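Local coordinates for ribosomal-protein-S5-alanine N-acetyltransferase (Vibrio fischeri, PDB 3IGR), which probably acetylates the N-terminal alanine of ribosomal protein uS5, with acetyl-CoA as the acetyl donor, at residues V21-A24 with N25-M28; V119-D122 with W123-A127; G111-R114 with R115-N118. All coordinates share one frame; numbering follows the deposited sequence.

Overall arrangement
Each contact is about two turns of helix in the GNAT acetyltransferase fold. Interaction 1 comes first in the chain, on helix 20-29. Interactions 3 and 2 follow one another without a gap on helix 112-126, 3 at its start and 2 at its end, with centres about 13 Å apart. That helix is the crossover between the parallel strands 96-103 and 132-137. The centre of interaction 1 lies about 20 Å from that of interaction 3 and about 26 Å from that of interaction 2. Interactions 1 and 2 sit on opposite sides of the chain's centre. Both helices pack side chains on strand 79-90, so one strand of the sheet serves both.

Interaction 1. Residues V21-A24 with N25-M28; sequences VTIA and NYFM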
ATOM      1  N   VAL A  21     -27.738  16.066   9.861  1.00 11.62           N
ATOM      2  CA  VAL A  21     -28.433  14.871  10.341  1.00 11.87           C
ATOM      3  C   VAL A  21     -27.566  13.629  10.179  1.00 12.00           C
ATOM      4  O   VAL A  21     -27.426  12.832  11.102  1.00 12.22           O
ATOM      5  CB  VAL A  21     -29.801  14.676   9.625  1.00 11.98           C
ATOM      6  CG1 VAL A  21     -30.428  13.337   9.989  1.00 11.77           C
ATOM      7  CG2 VAL A  21     -30.743  15.811   9.976  1.00 11.71           C
ATOM      8  N   THR A  22     -26.977  13.477   9.003  1.00 12.47           N
ATOM      9  CA  THR A  22     -26.198  12.286   8.696  1.00 12.92           C
ATOM     10  C   THR A  22     -24.902  12.160   9.507  1.00 12.35           C
ATOM     11  O   THR A  22     -24.548  11.059   9.925  1.00 12.61           O
ATOM     12  CB  THR A  22     -25.939  12.139   7.182  1.00 13.46           C
ATOM     13  OG1 THR A  22     -25.193  10.941   6.945  1.00 15.82           O
ATOM     14  CG2 THR A  22     -25.167  13.319   6.634  1.00 13.02           C
ATOM     15  N   ILE A  23     -24.198  13.268   9.739  1.00 11.19           N
ATOM     16  CA  ILE A  23     -23.035  13.204  10.634  1.00 10.94           C
ATOM     17  C   ILE A  23     -23.446  12.867  12.080  1.00 10.33           C
ATOM     18  O   ILE A  23     -22.761  12.099  12.759  1.00 10.45           O
ATOM     19  CB  ILE A  23     -22.102  14.464  10.554  1.00 10.59           C
ATOM     20  CG1 ILE A  23     -20.747  14.189  11.224  1.00 10.62           C
ATOM     21  CG2 ILE A  23     -22.768  15.696  11.174  1.00 10.22           C
ATOM     22  CD1 ILE A  23     -19.914  13.144  10.529  1.00 10.32           C
ATOM     23  N   ALA A  24     -24.560  13.438  12.531  1.00  9.96           N
ATOM     24  CA  ALA A  24     -25.101  13.142  13.859  1.00 10.29           C
ATOM     25  C   ALA A  24     -25.398  11.649  13.987  1.00 10.44           C
ATOM     26  O   ALA A  24     -24.962  11.013  14.951  1.00 10.19           O
ATOM     27  CB  ALA A  24     -26.379  13.963  14.120  1.00 10.19           C
ATOM     28  N   ASN A  25     -26.140  11.106  13.010  1.00 10.63           N
ATOM     29  CA  ASN A  25     -26.476   9.681  12.976  1.00 10.85           C
ATOM     30  C   ASN A  25     -25.236   8.810  13.047  1.00 11.01           C
ATOM     31  O   ASN A  25     -25.230   7.794  13.731  1.00 11.56           O
ATOM     32  CB  ASN A  25     -27.289   9.326  11.728  1.00 11.33           C
ATOM     33  CG  ASN A  25     -28.675   9.915  11.748  1.00 11.65           C
ATOM     34  OD1 ASN A  25     -29.157  10.372  12.786  1.00 13.64           O
ATOM     35  ND2 ASN A  25     -29.336   9.903  10.600  1.00 13.20           N
ATOM     36  N   TYR A  26     -24.189   9.218  12.340  1.00 10.49           N
ATOM     37  CA  TYR A  26     -22.943   8.465  12.312  1.00 10.05           C
ATOM     38  C   TYR A  26     -22.313   8.344  13.704  1.00  9.88           C
ATOM     39  O   TYR A  26     -21.861   7.265  14.080  1.00 10.19           O
ATOM     40  CB  TYR A  26     -21.949   9.077  11.316  1.00  9.71           C
ATOM     41  CG  TYR A  26     -20.538   8.562  11.481  1.00  8.63           C
ATOM     42  CD1 TYR A  26     -20.156   7.333  10.945  1.00  6.41           C
ATOM     43  CD2 TYR A  26     -19.577   9.302  12.182  1.00  9.09           C
ATOM     44  CE1 TYR A  26     -18.880   6.849  11.118  1.00  5.56           C
ATOM     45  CE2 TYR A  26     -18.290   8.829  12.344  1.00  6.79           C
ATOM     46  CZ  TYR A  26     -17.945   7.606  11.809  1.00  7.05           C
ATOM     47  OH  TYR A  26     -16.662   7.138  11.968  1.00  8.45           O
ATOM     48  N   PHE A  27     -22.254   9.439  14.457  1.00  9.54           N
ATOM     49  CA  PHE A  27     -21.608   9.375  15.761  1.00  9.60           C
ATOM     50  C   PHE A  27     -22.525   8.700  16.761  1.00 10.13           C
ATOM     51  O   PHE A  27     -22.077   7.984  17.653  1.00 10.28           O
ATOM     52  CB  PHE A  27     -21.132  10.758  16.233  1.00  9.87           C
ATOM     53  CG  PHE A  27     -19.873  11.219  15.536  1.00 10.04           C
ATOM     54  CD1 PHE A  27     -18.673  10.540  15.733  1.00 10.40           C
ATOM     55  CD2 PHE A  27     -19.894  12.300  14.666  1.00 10.78           C
ATOM     56  CE1 PHE A  27     -17.503  10.936  15.081  1.00 11.96           C
ATOM     57  CE2 PHE A  27     -18.727  12.707  14.005  1.00 13.29           C
ATOM     58  CZ  PHE A  27     -17.528  12.024  14.219  1.00 12.42           C
HETATM   59  N   MSE A  28     -23.822   8.884  16.569  1.00 10.26           N
HETATM   60  CA  MSE A  28     -24.790   8.267  17.444  1.00 11.22           C
HETATM   61  C   MSE A  28     -24.799   6.754  17.209  1.00 11.33           C
HETATM   62  O   MSE A  28     -24.935   5.983  18.150  1.00 11.39           O
HETATM   63  CB  MSE A  28     -26.141   8.932  17.223  1.00 11.03           C
HETATM   64  CG  MSE A  28     -27.311   8.132  17.582  1.00 12.87           C
HETATM   65 SE   MSE A  28     -28.862   9.284  17.523  1.00 18.62          SE
HETATM   66  CE  MSE A  28     -28.535  10.306  15.892  1.00 16.00           C
TER
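Ile-23 and Phe-27 stand side by side, one turn apart, on helix 20-29, the first helix of the GNAT fold. CG1 of Ile-23 is anti to the backbone N (chi1 -166°), and the bend at chi2 turns CD1 to the ring. Ile-23 CG1 and CD1 both lie 3.7 Å from Phe-27 CE2. Ile-23 CD1 also reaches Tyr-26 CD2 at 4.2 Å, meeting that ring obliquely. The two rings also touch each other: Tyr-26 CD2 lies 3.7 Å above the Phe-27 plane, over its centre. This apolar face of the helix packs on strands 68-74 and 79-90, where Ile-23 touches Val-71 and Thr-83. The far end of Tyr-26 is polar: OH is hydrogen-bonded to Ser-102 OG. Four backbone hydrogen bonds, from Val-21 O to Asn-25 N through Ala-24 O to Met-28 N, hold the helix here. The straightest runs from Asn-25 N to Val-21 O, with 168° at the hydrogen. On the outer face Val-21 and Asn-25 point the same way. Asn-25 CG is placed beside its own backbone N (chi1 -69°), which folds the amide back against the previous turn. Its ND2 then lies 3.7 Å from the methyl Val-21 CG1.

Interaction 2. Residues V119-D122 with W123-A127; sequences VTID and WMFKA
Ile-121 meets Phe-125 through CG2, which a chi1 of -89° places anti to the backbone N and beside the carbonyl carbon. Phe-125 has its CG beside the backbone N, and the ring is thereby laid next to that methyl. Ile-121 CG2 sits over one face of the Phe-125 ring, 4.2 Å from the centroid and 15° off the normal. This is a CH-pi contact, shifted toward the rim, where Ile-121 CG2 is 4.0 Å from Phe-125 CE2. Asp-122 has an unusual chi1 of -129°, away from the staggered positions. It swings the carboxylate alongside Lys-126, whose chain is extended beyond CG. The two form a salt bridge, Lys-126 NZ to Asp-122 OD2, 2.7 Å long. The ammonium approaches OD2 nearly along its C-O bond, and Lys-126 CE also lies 3.3 Å from Asp-122 OD2.

Residues 119-126 belong to the C-terminal part of helix 112-126, the crossover helix of a beta-alpha-beta unit between strands 96-103 and 132-137. The salt bridge is on its outer side. The inner side packs on the sheet: Met-124 and Phe-125 both touch Ile-133, and Met-124 also reaches Tyr-86. Met-124 N is hydrogen-bonded to Thr-120 O at 2.8 Å. Met-124 CG is turned beside its own N and crowds the same oxygen, with 3.1 Å between Met-124 CG and Thr-120 O. Thr-120 is buried, and its OG1 is hydrogen-bonded with Tyr-86 OH and with the backbone oxygens of Ala-116 and Val-117, two acceptors for which the hydroxyl has a single proton. Toward the helix end, Ala-127 CB rests 3.2 Å above the plane of the Trp-123 indole, near its rim, and Phe-68 meets the same indole edge-to-face.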
ATOM      1  N   VAL A 119      -5.591   9.850   0.588  1.00 10.65           N
ATOM      2  CA  VAL A 119      -5.964  10.733  -0.500  1.00 10.72           C
ATOM      3  C   VAL A 119      -6.075  12.168   0.025  1.00 10.47           C
ATOM      4  O   VAL A 119      -5.695  13.113  -0.658  1.00 10.19           O
ATOM      5  CB  VAL A 119      -7.215  10.227  -1.237  1.00 10.88           C
ATOM      6  CG1 VAL A 119      -8.514  10.501  -0.445  1.00 10.03           C
ATOM      7  CG2 VAL A 119      -7.250  10.782  -2.633  1.00 12.40           C
ATOM      8  N   THR A 120      -6.546  12.312   1.257  1.00 10.39           N
ATOM      9  CA  THR A 120      -6.625  13.630   1.881  1.00 10.54           C
ATOM     10  C   THR A 120      -5.269  14.171   2.376  1.00 10.57           C
ATOM     11  O   THR A 120      -5.028  15.365   2.269  1.00 11.46           O
ATOM     12  CB  THR A 120      -7.678  13.667   2.987  1.00 10.25           C
ATOM     13  OG1 THR A 120      -7.368  12.675   3.979  1.00 10.05           O
ATOM     14  CG2 THR A 120      -9.043  13.404   2.398  1.00  9.68           C
ATOM     15  N   ILE A 121      -4.385  13.321   2.900  1.00 10.31           N
ATOM     16  CA  ILE A 121      -3.021  13.760   3.237  1.00 10.41           C
ATOM     17  C   ILE A 121      -2.349  14.297   1.975  1.00 10.55           C
ATOM     18  O   ILE A 121      -1.688  15.348   1.988  1.00 10.69           O
ATOM     19  CB  ILE A 121      -2.125  12.629   3.823  1.00 10.55           C
ATOM     20  CG1 ILE A 121      -2.249  12.530   5.329  1.00 11.34           C
ATOM     21  CG2 ILE A 121      -0.660  12.957   3.692  1.00  8.57           C
ATOM     22  CD1 ILE A 121      -3.535  12.115   5.829  1.00 14.47           C
ATOM     23  N   ASP A 122      -2.508  13.562   0.885  1.00  9.94           N
ATOM     24  CA  ASP A 122      -1.925  13.951  -0.378  1.00 10.76           C
ATOM     25  C   ASP A 122      -2.397  15.340  -0.804  1.00  9.97           C
ATOM     26  O   ASP A 122      -1.612  16.161  -1.317  1.00  9.57           O
ATOM     27  CB  ASP A 122      -2.356  12.947  -1.432  1.00 11.04           C
ATOM     28  CG  ASP A 122      -1.214  12.416  -2.191  1.00 15.35           C
ATOM     29  OD1 ASP A 122      -0.742  11.319  -1.805  1.00 21.98           O
ATOM     30  OD2 ASP A 122      -0.775  13.091  -3.152  1.00 16.18           O
ATOM     31  N   TRP A 123      -3.689  15.587  -0.608  1.00  9.06           N
ATOM     32  CA  TRP A 123      -4.256  16.894  -0.895  1.00  8.66           C
ATOM     33  C   TRP A 123      -3.743  17.986   0.077  1.00  7.96           C
ATOM     34  O   TRP A 123      -3.478  19.107  -0.333  1.00  7.39           O
ATOM     35  CB  TRP A 123      -5.780  16.806  -0.913  1.00  8.66           C
ATOM     36  CG  TRP A 123      -6.447  18.077  -1.321  1.00  8.47           C
ATOM     37  CD1 TRP A 123      -6.676  18.522  -2.604  1.00  9.30           C
ATOM     38  CD2 TRP A 123      -7.006  19.057  -0.449  1.00  7.77           C
ATOM     39  NE1 TRP A 123      -7.329  19.730  -2.572  1.00  8.08           N
ATOM     40  CE2 TRP A 123      -7.547  20.083  -1.264  1.00  8.56           C
ATOM     41  CE3 TRP A 123      -7.110  19.170   0.947  1.00  6.77           C
ATOM     42  CZ2 TRP A 123      -8.171  21.214  -0.729  1.00  8.49           C
ATOM     43  CZ3 TRP A 123      -7.751  20.297   1.479  1.00  6.53           C
ATOM     44  CH2 TRP A 123      -8.258  21.303   0.638  1.00  7.58           C
HETATM   45  N   MSE A 124      -3.597  17.652   1.356  1.00  7.75           N
HETATM   46  CA  MSE A 124      -3.095  18.620   2.335  1.00  7.67           C
HETATM   47  C   MSE A 124      -1.654  19.062   1.991  1.00  8.21           C
HETATM   48  O   MSE A 124      -1.268  20.221   2.211  1.00  7.87           O
HETATM   49  CB  MSE A 124      -3.162  18.046   3.748  1.00  7.39           C
HETATM   50  CG  MSE A 124      -4.595  17.771   4.239  1.00  7.45           C
HETATM   51 SE   MSE A 124      -5.585  19.452   4.409  1.00 13.22          SE
HETATM   52  CE  MSE A 124      -4.556  20.296   5.804  1.00  9.18           C
ATOM     53  N   PHE A 125      -0.887  18.133   1.429  1.00  8.48           N
ATOM     54  CA  PHE A 125       0.500  18.377   1.069  1.00  9.38           C
ATOM     55  C   PHE A 125       0.568  19.181  -0.238  1.00 10.08           C
ATOM     56  O   PHE A 125       1.249  20.221  -0.319  1.00  9.98           O
ATOM     57  CB  PHE A 125       1.228  17.039   0.896  1.00  9.45           C
ATOM     58  CG  PHE A 125       1.751  16.429   2.182  1.00 10.31           C
ATOM     59  CD1 PHE A 125       1.619  17.077   3.414  1.00  9.97           C
ATOM     60  CD2 PHE A 125       2.453  15.220   2.138  1.00 11.52           C
ATOM     61  CE1 PHE A 125       2.143  16.509   4.586  1.00  9.58           C
ATOM     62  CE2 PHE A 125       2.983  14.642   3.308  1.00 11.69           C
ATOM     63  CZ  PHE A 125       2.821  15.287   4.531  1.00 10.44           C
ATOM     64  N   LYS A 126      -0.139  18.685  -1.247  1.00 10.82           N
ATOM     65  CA  LYS A 126      -0.064  19.217  -2.597  1.00 11.99           C
ATOM     66  C   LYS A 126      -0.895  20.479  -2.784  1.00 12.16           C
ATOM     67  O   LYS A 126      -0.385  21.451  -3.299  1.00 12.76           O
ATOM     68  CB  LYS A 126      -0.409  18.149  -3.646  1.00 12.03           C
ATOM     69  CG  LYS A 126       0.668  17.051  -3.740  1.00 13.82           C
ATOM     70  CD  LYS A 126       0.329  15.927  -4.731  1.00 16.69           C
ATOM     71  CE  LYS A 126       1.486  14.907  -4.783  1.00 17.63           C
ATOM     72  NZ  LYS A 126       1.052  13.522  -5.125  1.00 17.98           N
ATOM     73  N   ALA A 127      -2.164  20.468  -2.380  1.00 12.27           N
ATOM     74  CA  ALA A 127      -3.024  21.644  -2.567  1.00 11.60           C
ATOM     75  C   ALA A 127      -2.960  22.625  -1.404  1.00 11.88           C
ATOM     76  O   ALA A 127      -3.134  23.814  -1.609  1.00 12.31           O
ATOM     77  CB  ALA A 127      -4.453  21.241  -2.826  1.00 11.72           C
TER

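Interaction 3. Residues G111-R114 with R115-N118; sequences GIMR and RAVN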
ATOM      1  N   GLY A 111      -9.847  -1.556   4.178  1.00 13.05           N
ATOM      2  CA  GLY A 111      -8.874  -0.533   3.803  1.00 12.14           C
ATOM      3  C   GLY A 111      -9.482   0.836   3.519  1.00 11.74           C
ATOM      4  O   GLY A 111      -8.841   1.694   2.898  1.00 11.73           O
ATOM      5  N   ILE A 112     -10.716   1.058   3.961  1.00 10.88           N
ATOM      6  CA  ILE A 112     -11.395   2.310   3.628  1.00 10.70           C
ATOM      7  C   ILE A 112     -10.680   3.474   4.324  1.00 10.87           C
ATOM      8  O   ILE A 112     -10.517   4.540   3.740  1.00 11.37           O
ATOM      9  CB  ILE A 112     -12.903   2.274   3.983  1.00  9.83           C
ATOM     10  CG1 ILE A 112     -13.638   1.244   3.101  1.00  9.68           C
ATOM     11  CG2 ILE A 112     -13.548   3.650   3.839  1.00  9.36           C
ATOM     12  CD1 ILE A 112     -14.929   0.772   3.687  1.00  4.54           C
HETATM   13  N   MSE A 113     -10.244   3.255   5.564  1.00 10.93           N
HETATM   14  CA  MSE A 113      -9.630   4.314   6.339  1.00 11.08           C
HETATM   15  C   MSE A 113      -8.289   4.718   5.722  1.00 11.28           C
HETATM   16  O   MSE A 113      -7.993   5.904   5.581  1.00 11.43           O
HETATM   17  CB  MSE A 113      -9.451   3.875   7.791  1.00 11.35           C
HETATM   18  CG  MSE A 113      -9.142   5.023   8.736  1.00 13.03           C
HETATM   19 SE   MSE A 113     -10.752   5.993   9.298  1.00 18.07          SE
HETATM   20  CE  MSE A 113     -11.189   7.049   7.694  1.00 12.00           C
ATOM     21  N   ARG A 114      -7.476   3.723   5.389  1.00 11.07           N
ATOM     22  CA  ARG A 114      -6.192   3.947   4.740  1.00 11.22           C
ATOM     23  C   ARG A 114      -6.333   4.790   3.462  1.00 11.33           C
ATOM     24  O   ARG A 114      -5.626   5.797   3.302  1.00 11.56           O
ATOM     25  CB  ARG A 114      -5.520   2.610   4.423  1.00 12.02           C
ATOM     26  CG  ARG A 114      -4.119   2.751   3.846  1.00 11.33           C
ATOM     27  CD  ARG A 114      -3.656   1.455   3.203  1.00 13.14           C
ATOM     28  NE  ARG A 114      -4.463   1.100   2.034  1.00 13.29           N
ATOM     29  CZ  ARG A 114      -5.181  -0.012   1.922  1.00 11.03           C
ATOM     30  NH1 ARG A 114      -5.189  -0.905   2.893  1.00  9.27           N
ATOM     31  NH2 ARG A 114      -5.870  -0.239   0.826  1.00 10.58           N
ATOM     32  N   ARG A 115      -7.252   4.402   2.577  1.00 11.23           N
ATOM     33  CA  ARG A 115      -7.495   5.160   1.340  1.00 11.68           C
ATOM     34  C   ARG A 115      -7.994   6.571   1.590  1.00 11.47           C
ATOM     35  O   ARG A 115      -7.528   7.514   0.943  1.00 11.64           O
ATOM     36  CB  ARG A 115      -8.477   4.442   0.391  1.00 11.85           C
ATOM     37  CG  ARG A 115      -8.061   3.052  -0.075  1.00 10.90           C
ATOM     38  CD  ARG A 115      -9.024   2.529  -1.191  1.00 13.20           C
ATOM     39  NE  ARG A 115      -8.791   3.195  -2.485  1.00 13.83           N
ATOM     40  CZ  ARG A 115      -9.219   2.741  -3.670  1.00 13.85           C
ATOM     41  NH1 ARG A 115      -9.932   1.629  -3.754  1.00 13.10           N
ATOM     42  NH2 ARG A 115      -8.937   3.402  -4.783  1.00 13.12           N
ATOM     43  N   ALA A 116      -8.948   6.719   2.517  1.00 11.49           N
ATOM     44  CA  ALA A 116      -9.505   8.038   2.857  1.00 11.46           C
ATOM     45  C   ALA A 116      -8.440   8.999   3.385  1.00 11.54           C
ATOM     46  O   ALA A 116      -8.377  10.166   2.973  1.00 11.99           O
ATOM     47  CB  ALA A 116     -10.673   7.893   3.870  1.00 11.16           C
ATOM     48  N   VAL A 117      -7.593   8.501   4.280  1.00 11.33           N
ATOM     49  CA  VAL A 117      -6.536   9.309   4.891  1.00 10.56           C
ATOM     50  C   VAL A 117      -5.428   9.589   3.875  1.00 11.54           C
ATOM     51  O   VAL A 117      -4.918  10.702   3.820  1.00 11.24           O
ATOM     52  CB  VAL A 117      -5.923   8.637   6.137  1.00 10.09           C
ATOM     53  CG1 VAL A 117      -4.745   9.442   6.676  1.00  9.67           C
ATOM     54  CG2 VAL A 117      -6.972   8.464   7.256  1.00  9.02           C
ATOM     55  N   ASN A 118      -5.052   8.580   3.078  1.00 11.19           N
ATOM     56  CA  ASN A 118      -4.016   8.756   2.056  1.00 11.22           C
ATOM     57  C   ASN A 118      -4.344   9.847   1.049  1.00 11.37           C
ATOM     58  O   ASN A 118      -3.474  10.646   0.676  1.00 10.47           O
ATOM     59  CB  ASN A 118      -3.770   7.465   1.284  1.00 10.97           C
ATOM     60  CG  ASN A 118      -2.477   7.497   0.504  1.00 12.40           C
ATOM     61  OD1 ASN A 118      -1.665   8.403   0.662  1.00 12.54           O
ATOM     62  ND2 ASN A 118      -2.268   6.491  -0.332  1.00 12.09           N
TER
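Gly-111 O accepts a hydrogen bond from Arg-115 N at 3.2 Å, with an almost straight angle of 172° at the hydrogen. Arg-115 CG also leans on this oxygen, 3.4 Å from Gly-111 O. The Arg-114 chain bends at chi3 (65°), which brings one face of its guanidinium over the same carbonyl. Arg-114 NH2 lies 4.1 Å from Arg-115 CG. On the buried side the bent Met-113 chain sets CE 3.9 Å from Ala-116 CB. Met-113 CG also lies 4.3 Å from Val-117 CG2. Beyond this shell, Val-84 of strand 79-90 touches Met-113, Ala-116 and Val-117. Arg-114 NH2 is hydrogen-bonded to Asn-76 OD1 of the second subunit. Arg-115 NH1 makes a weak hydrogen bond to Asn-76 O of that subunit and a long, weak ion pair with Glu-8 of its own chain. A bound sodium ion lies about 3 Å from the Arg-114 side chain.

Gly-111 is the N-cap of helix 112-126, at the end of a loop whose position and sequence are consistent with the pyrophosphate-binding loop of GNAT enzymes. The first-turn amides have no preceding helical carbonyl to bond, and such an N-terminus would probably suit an anion.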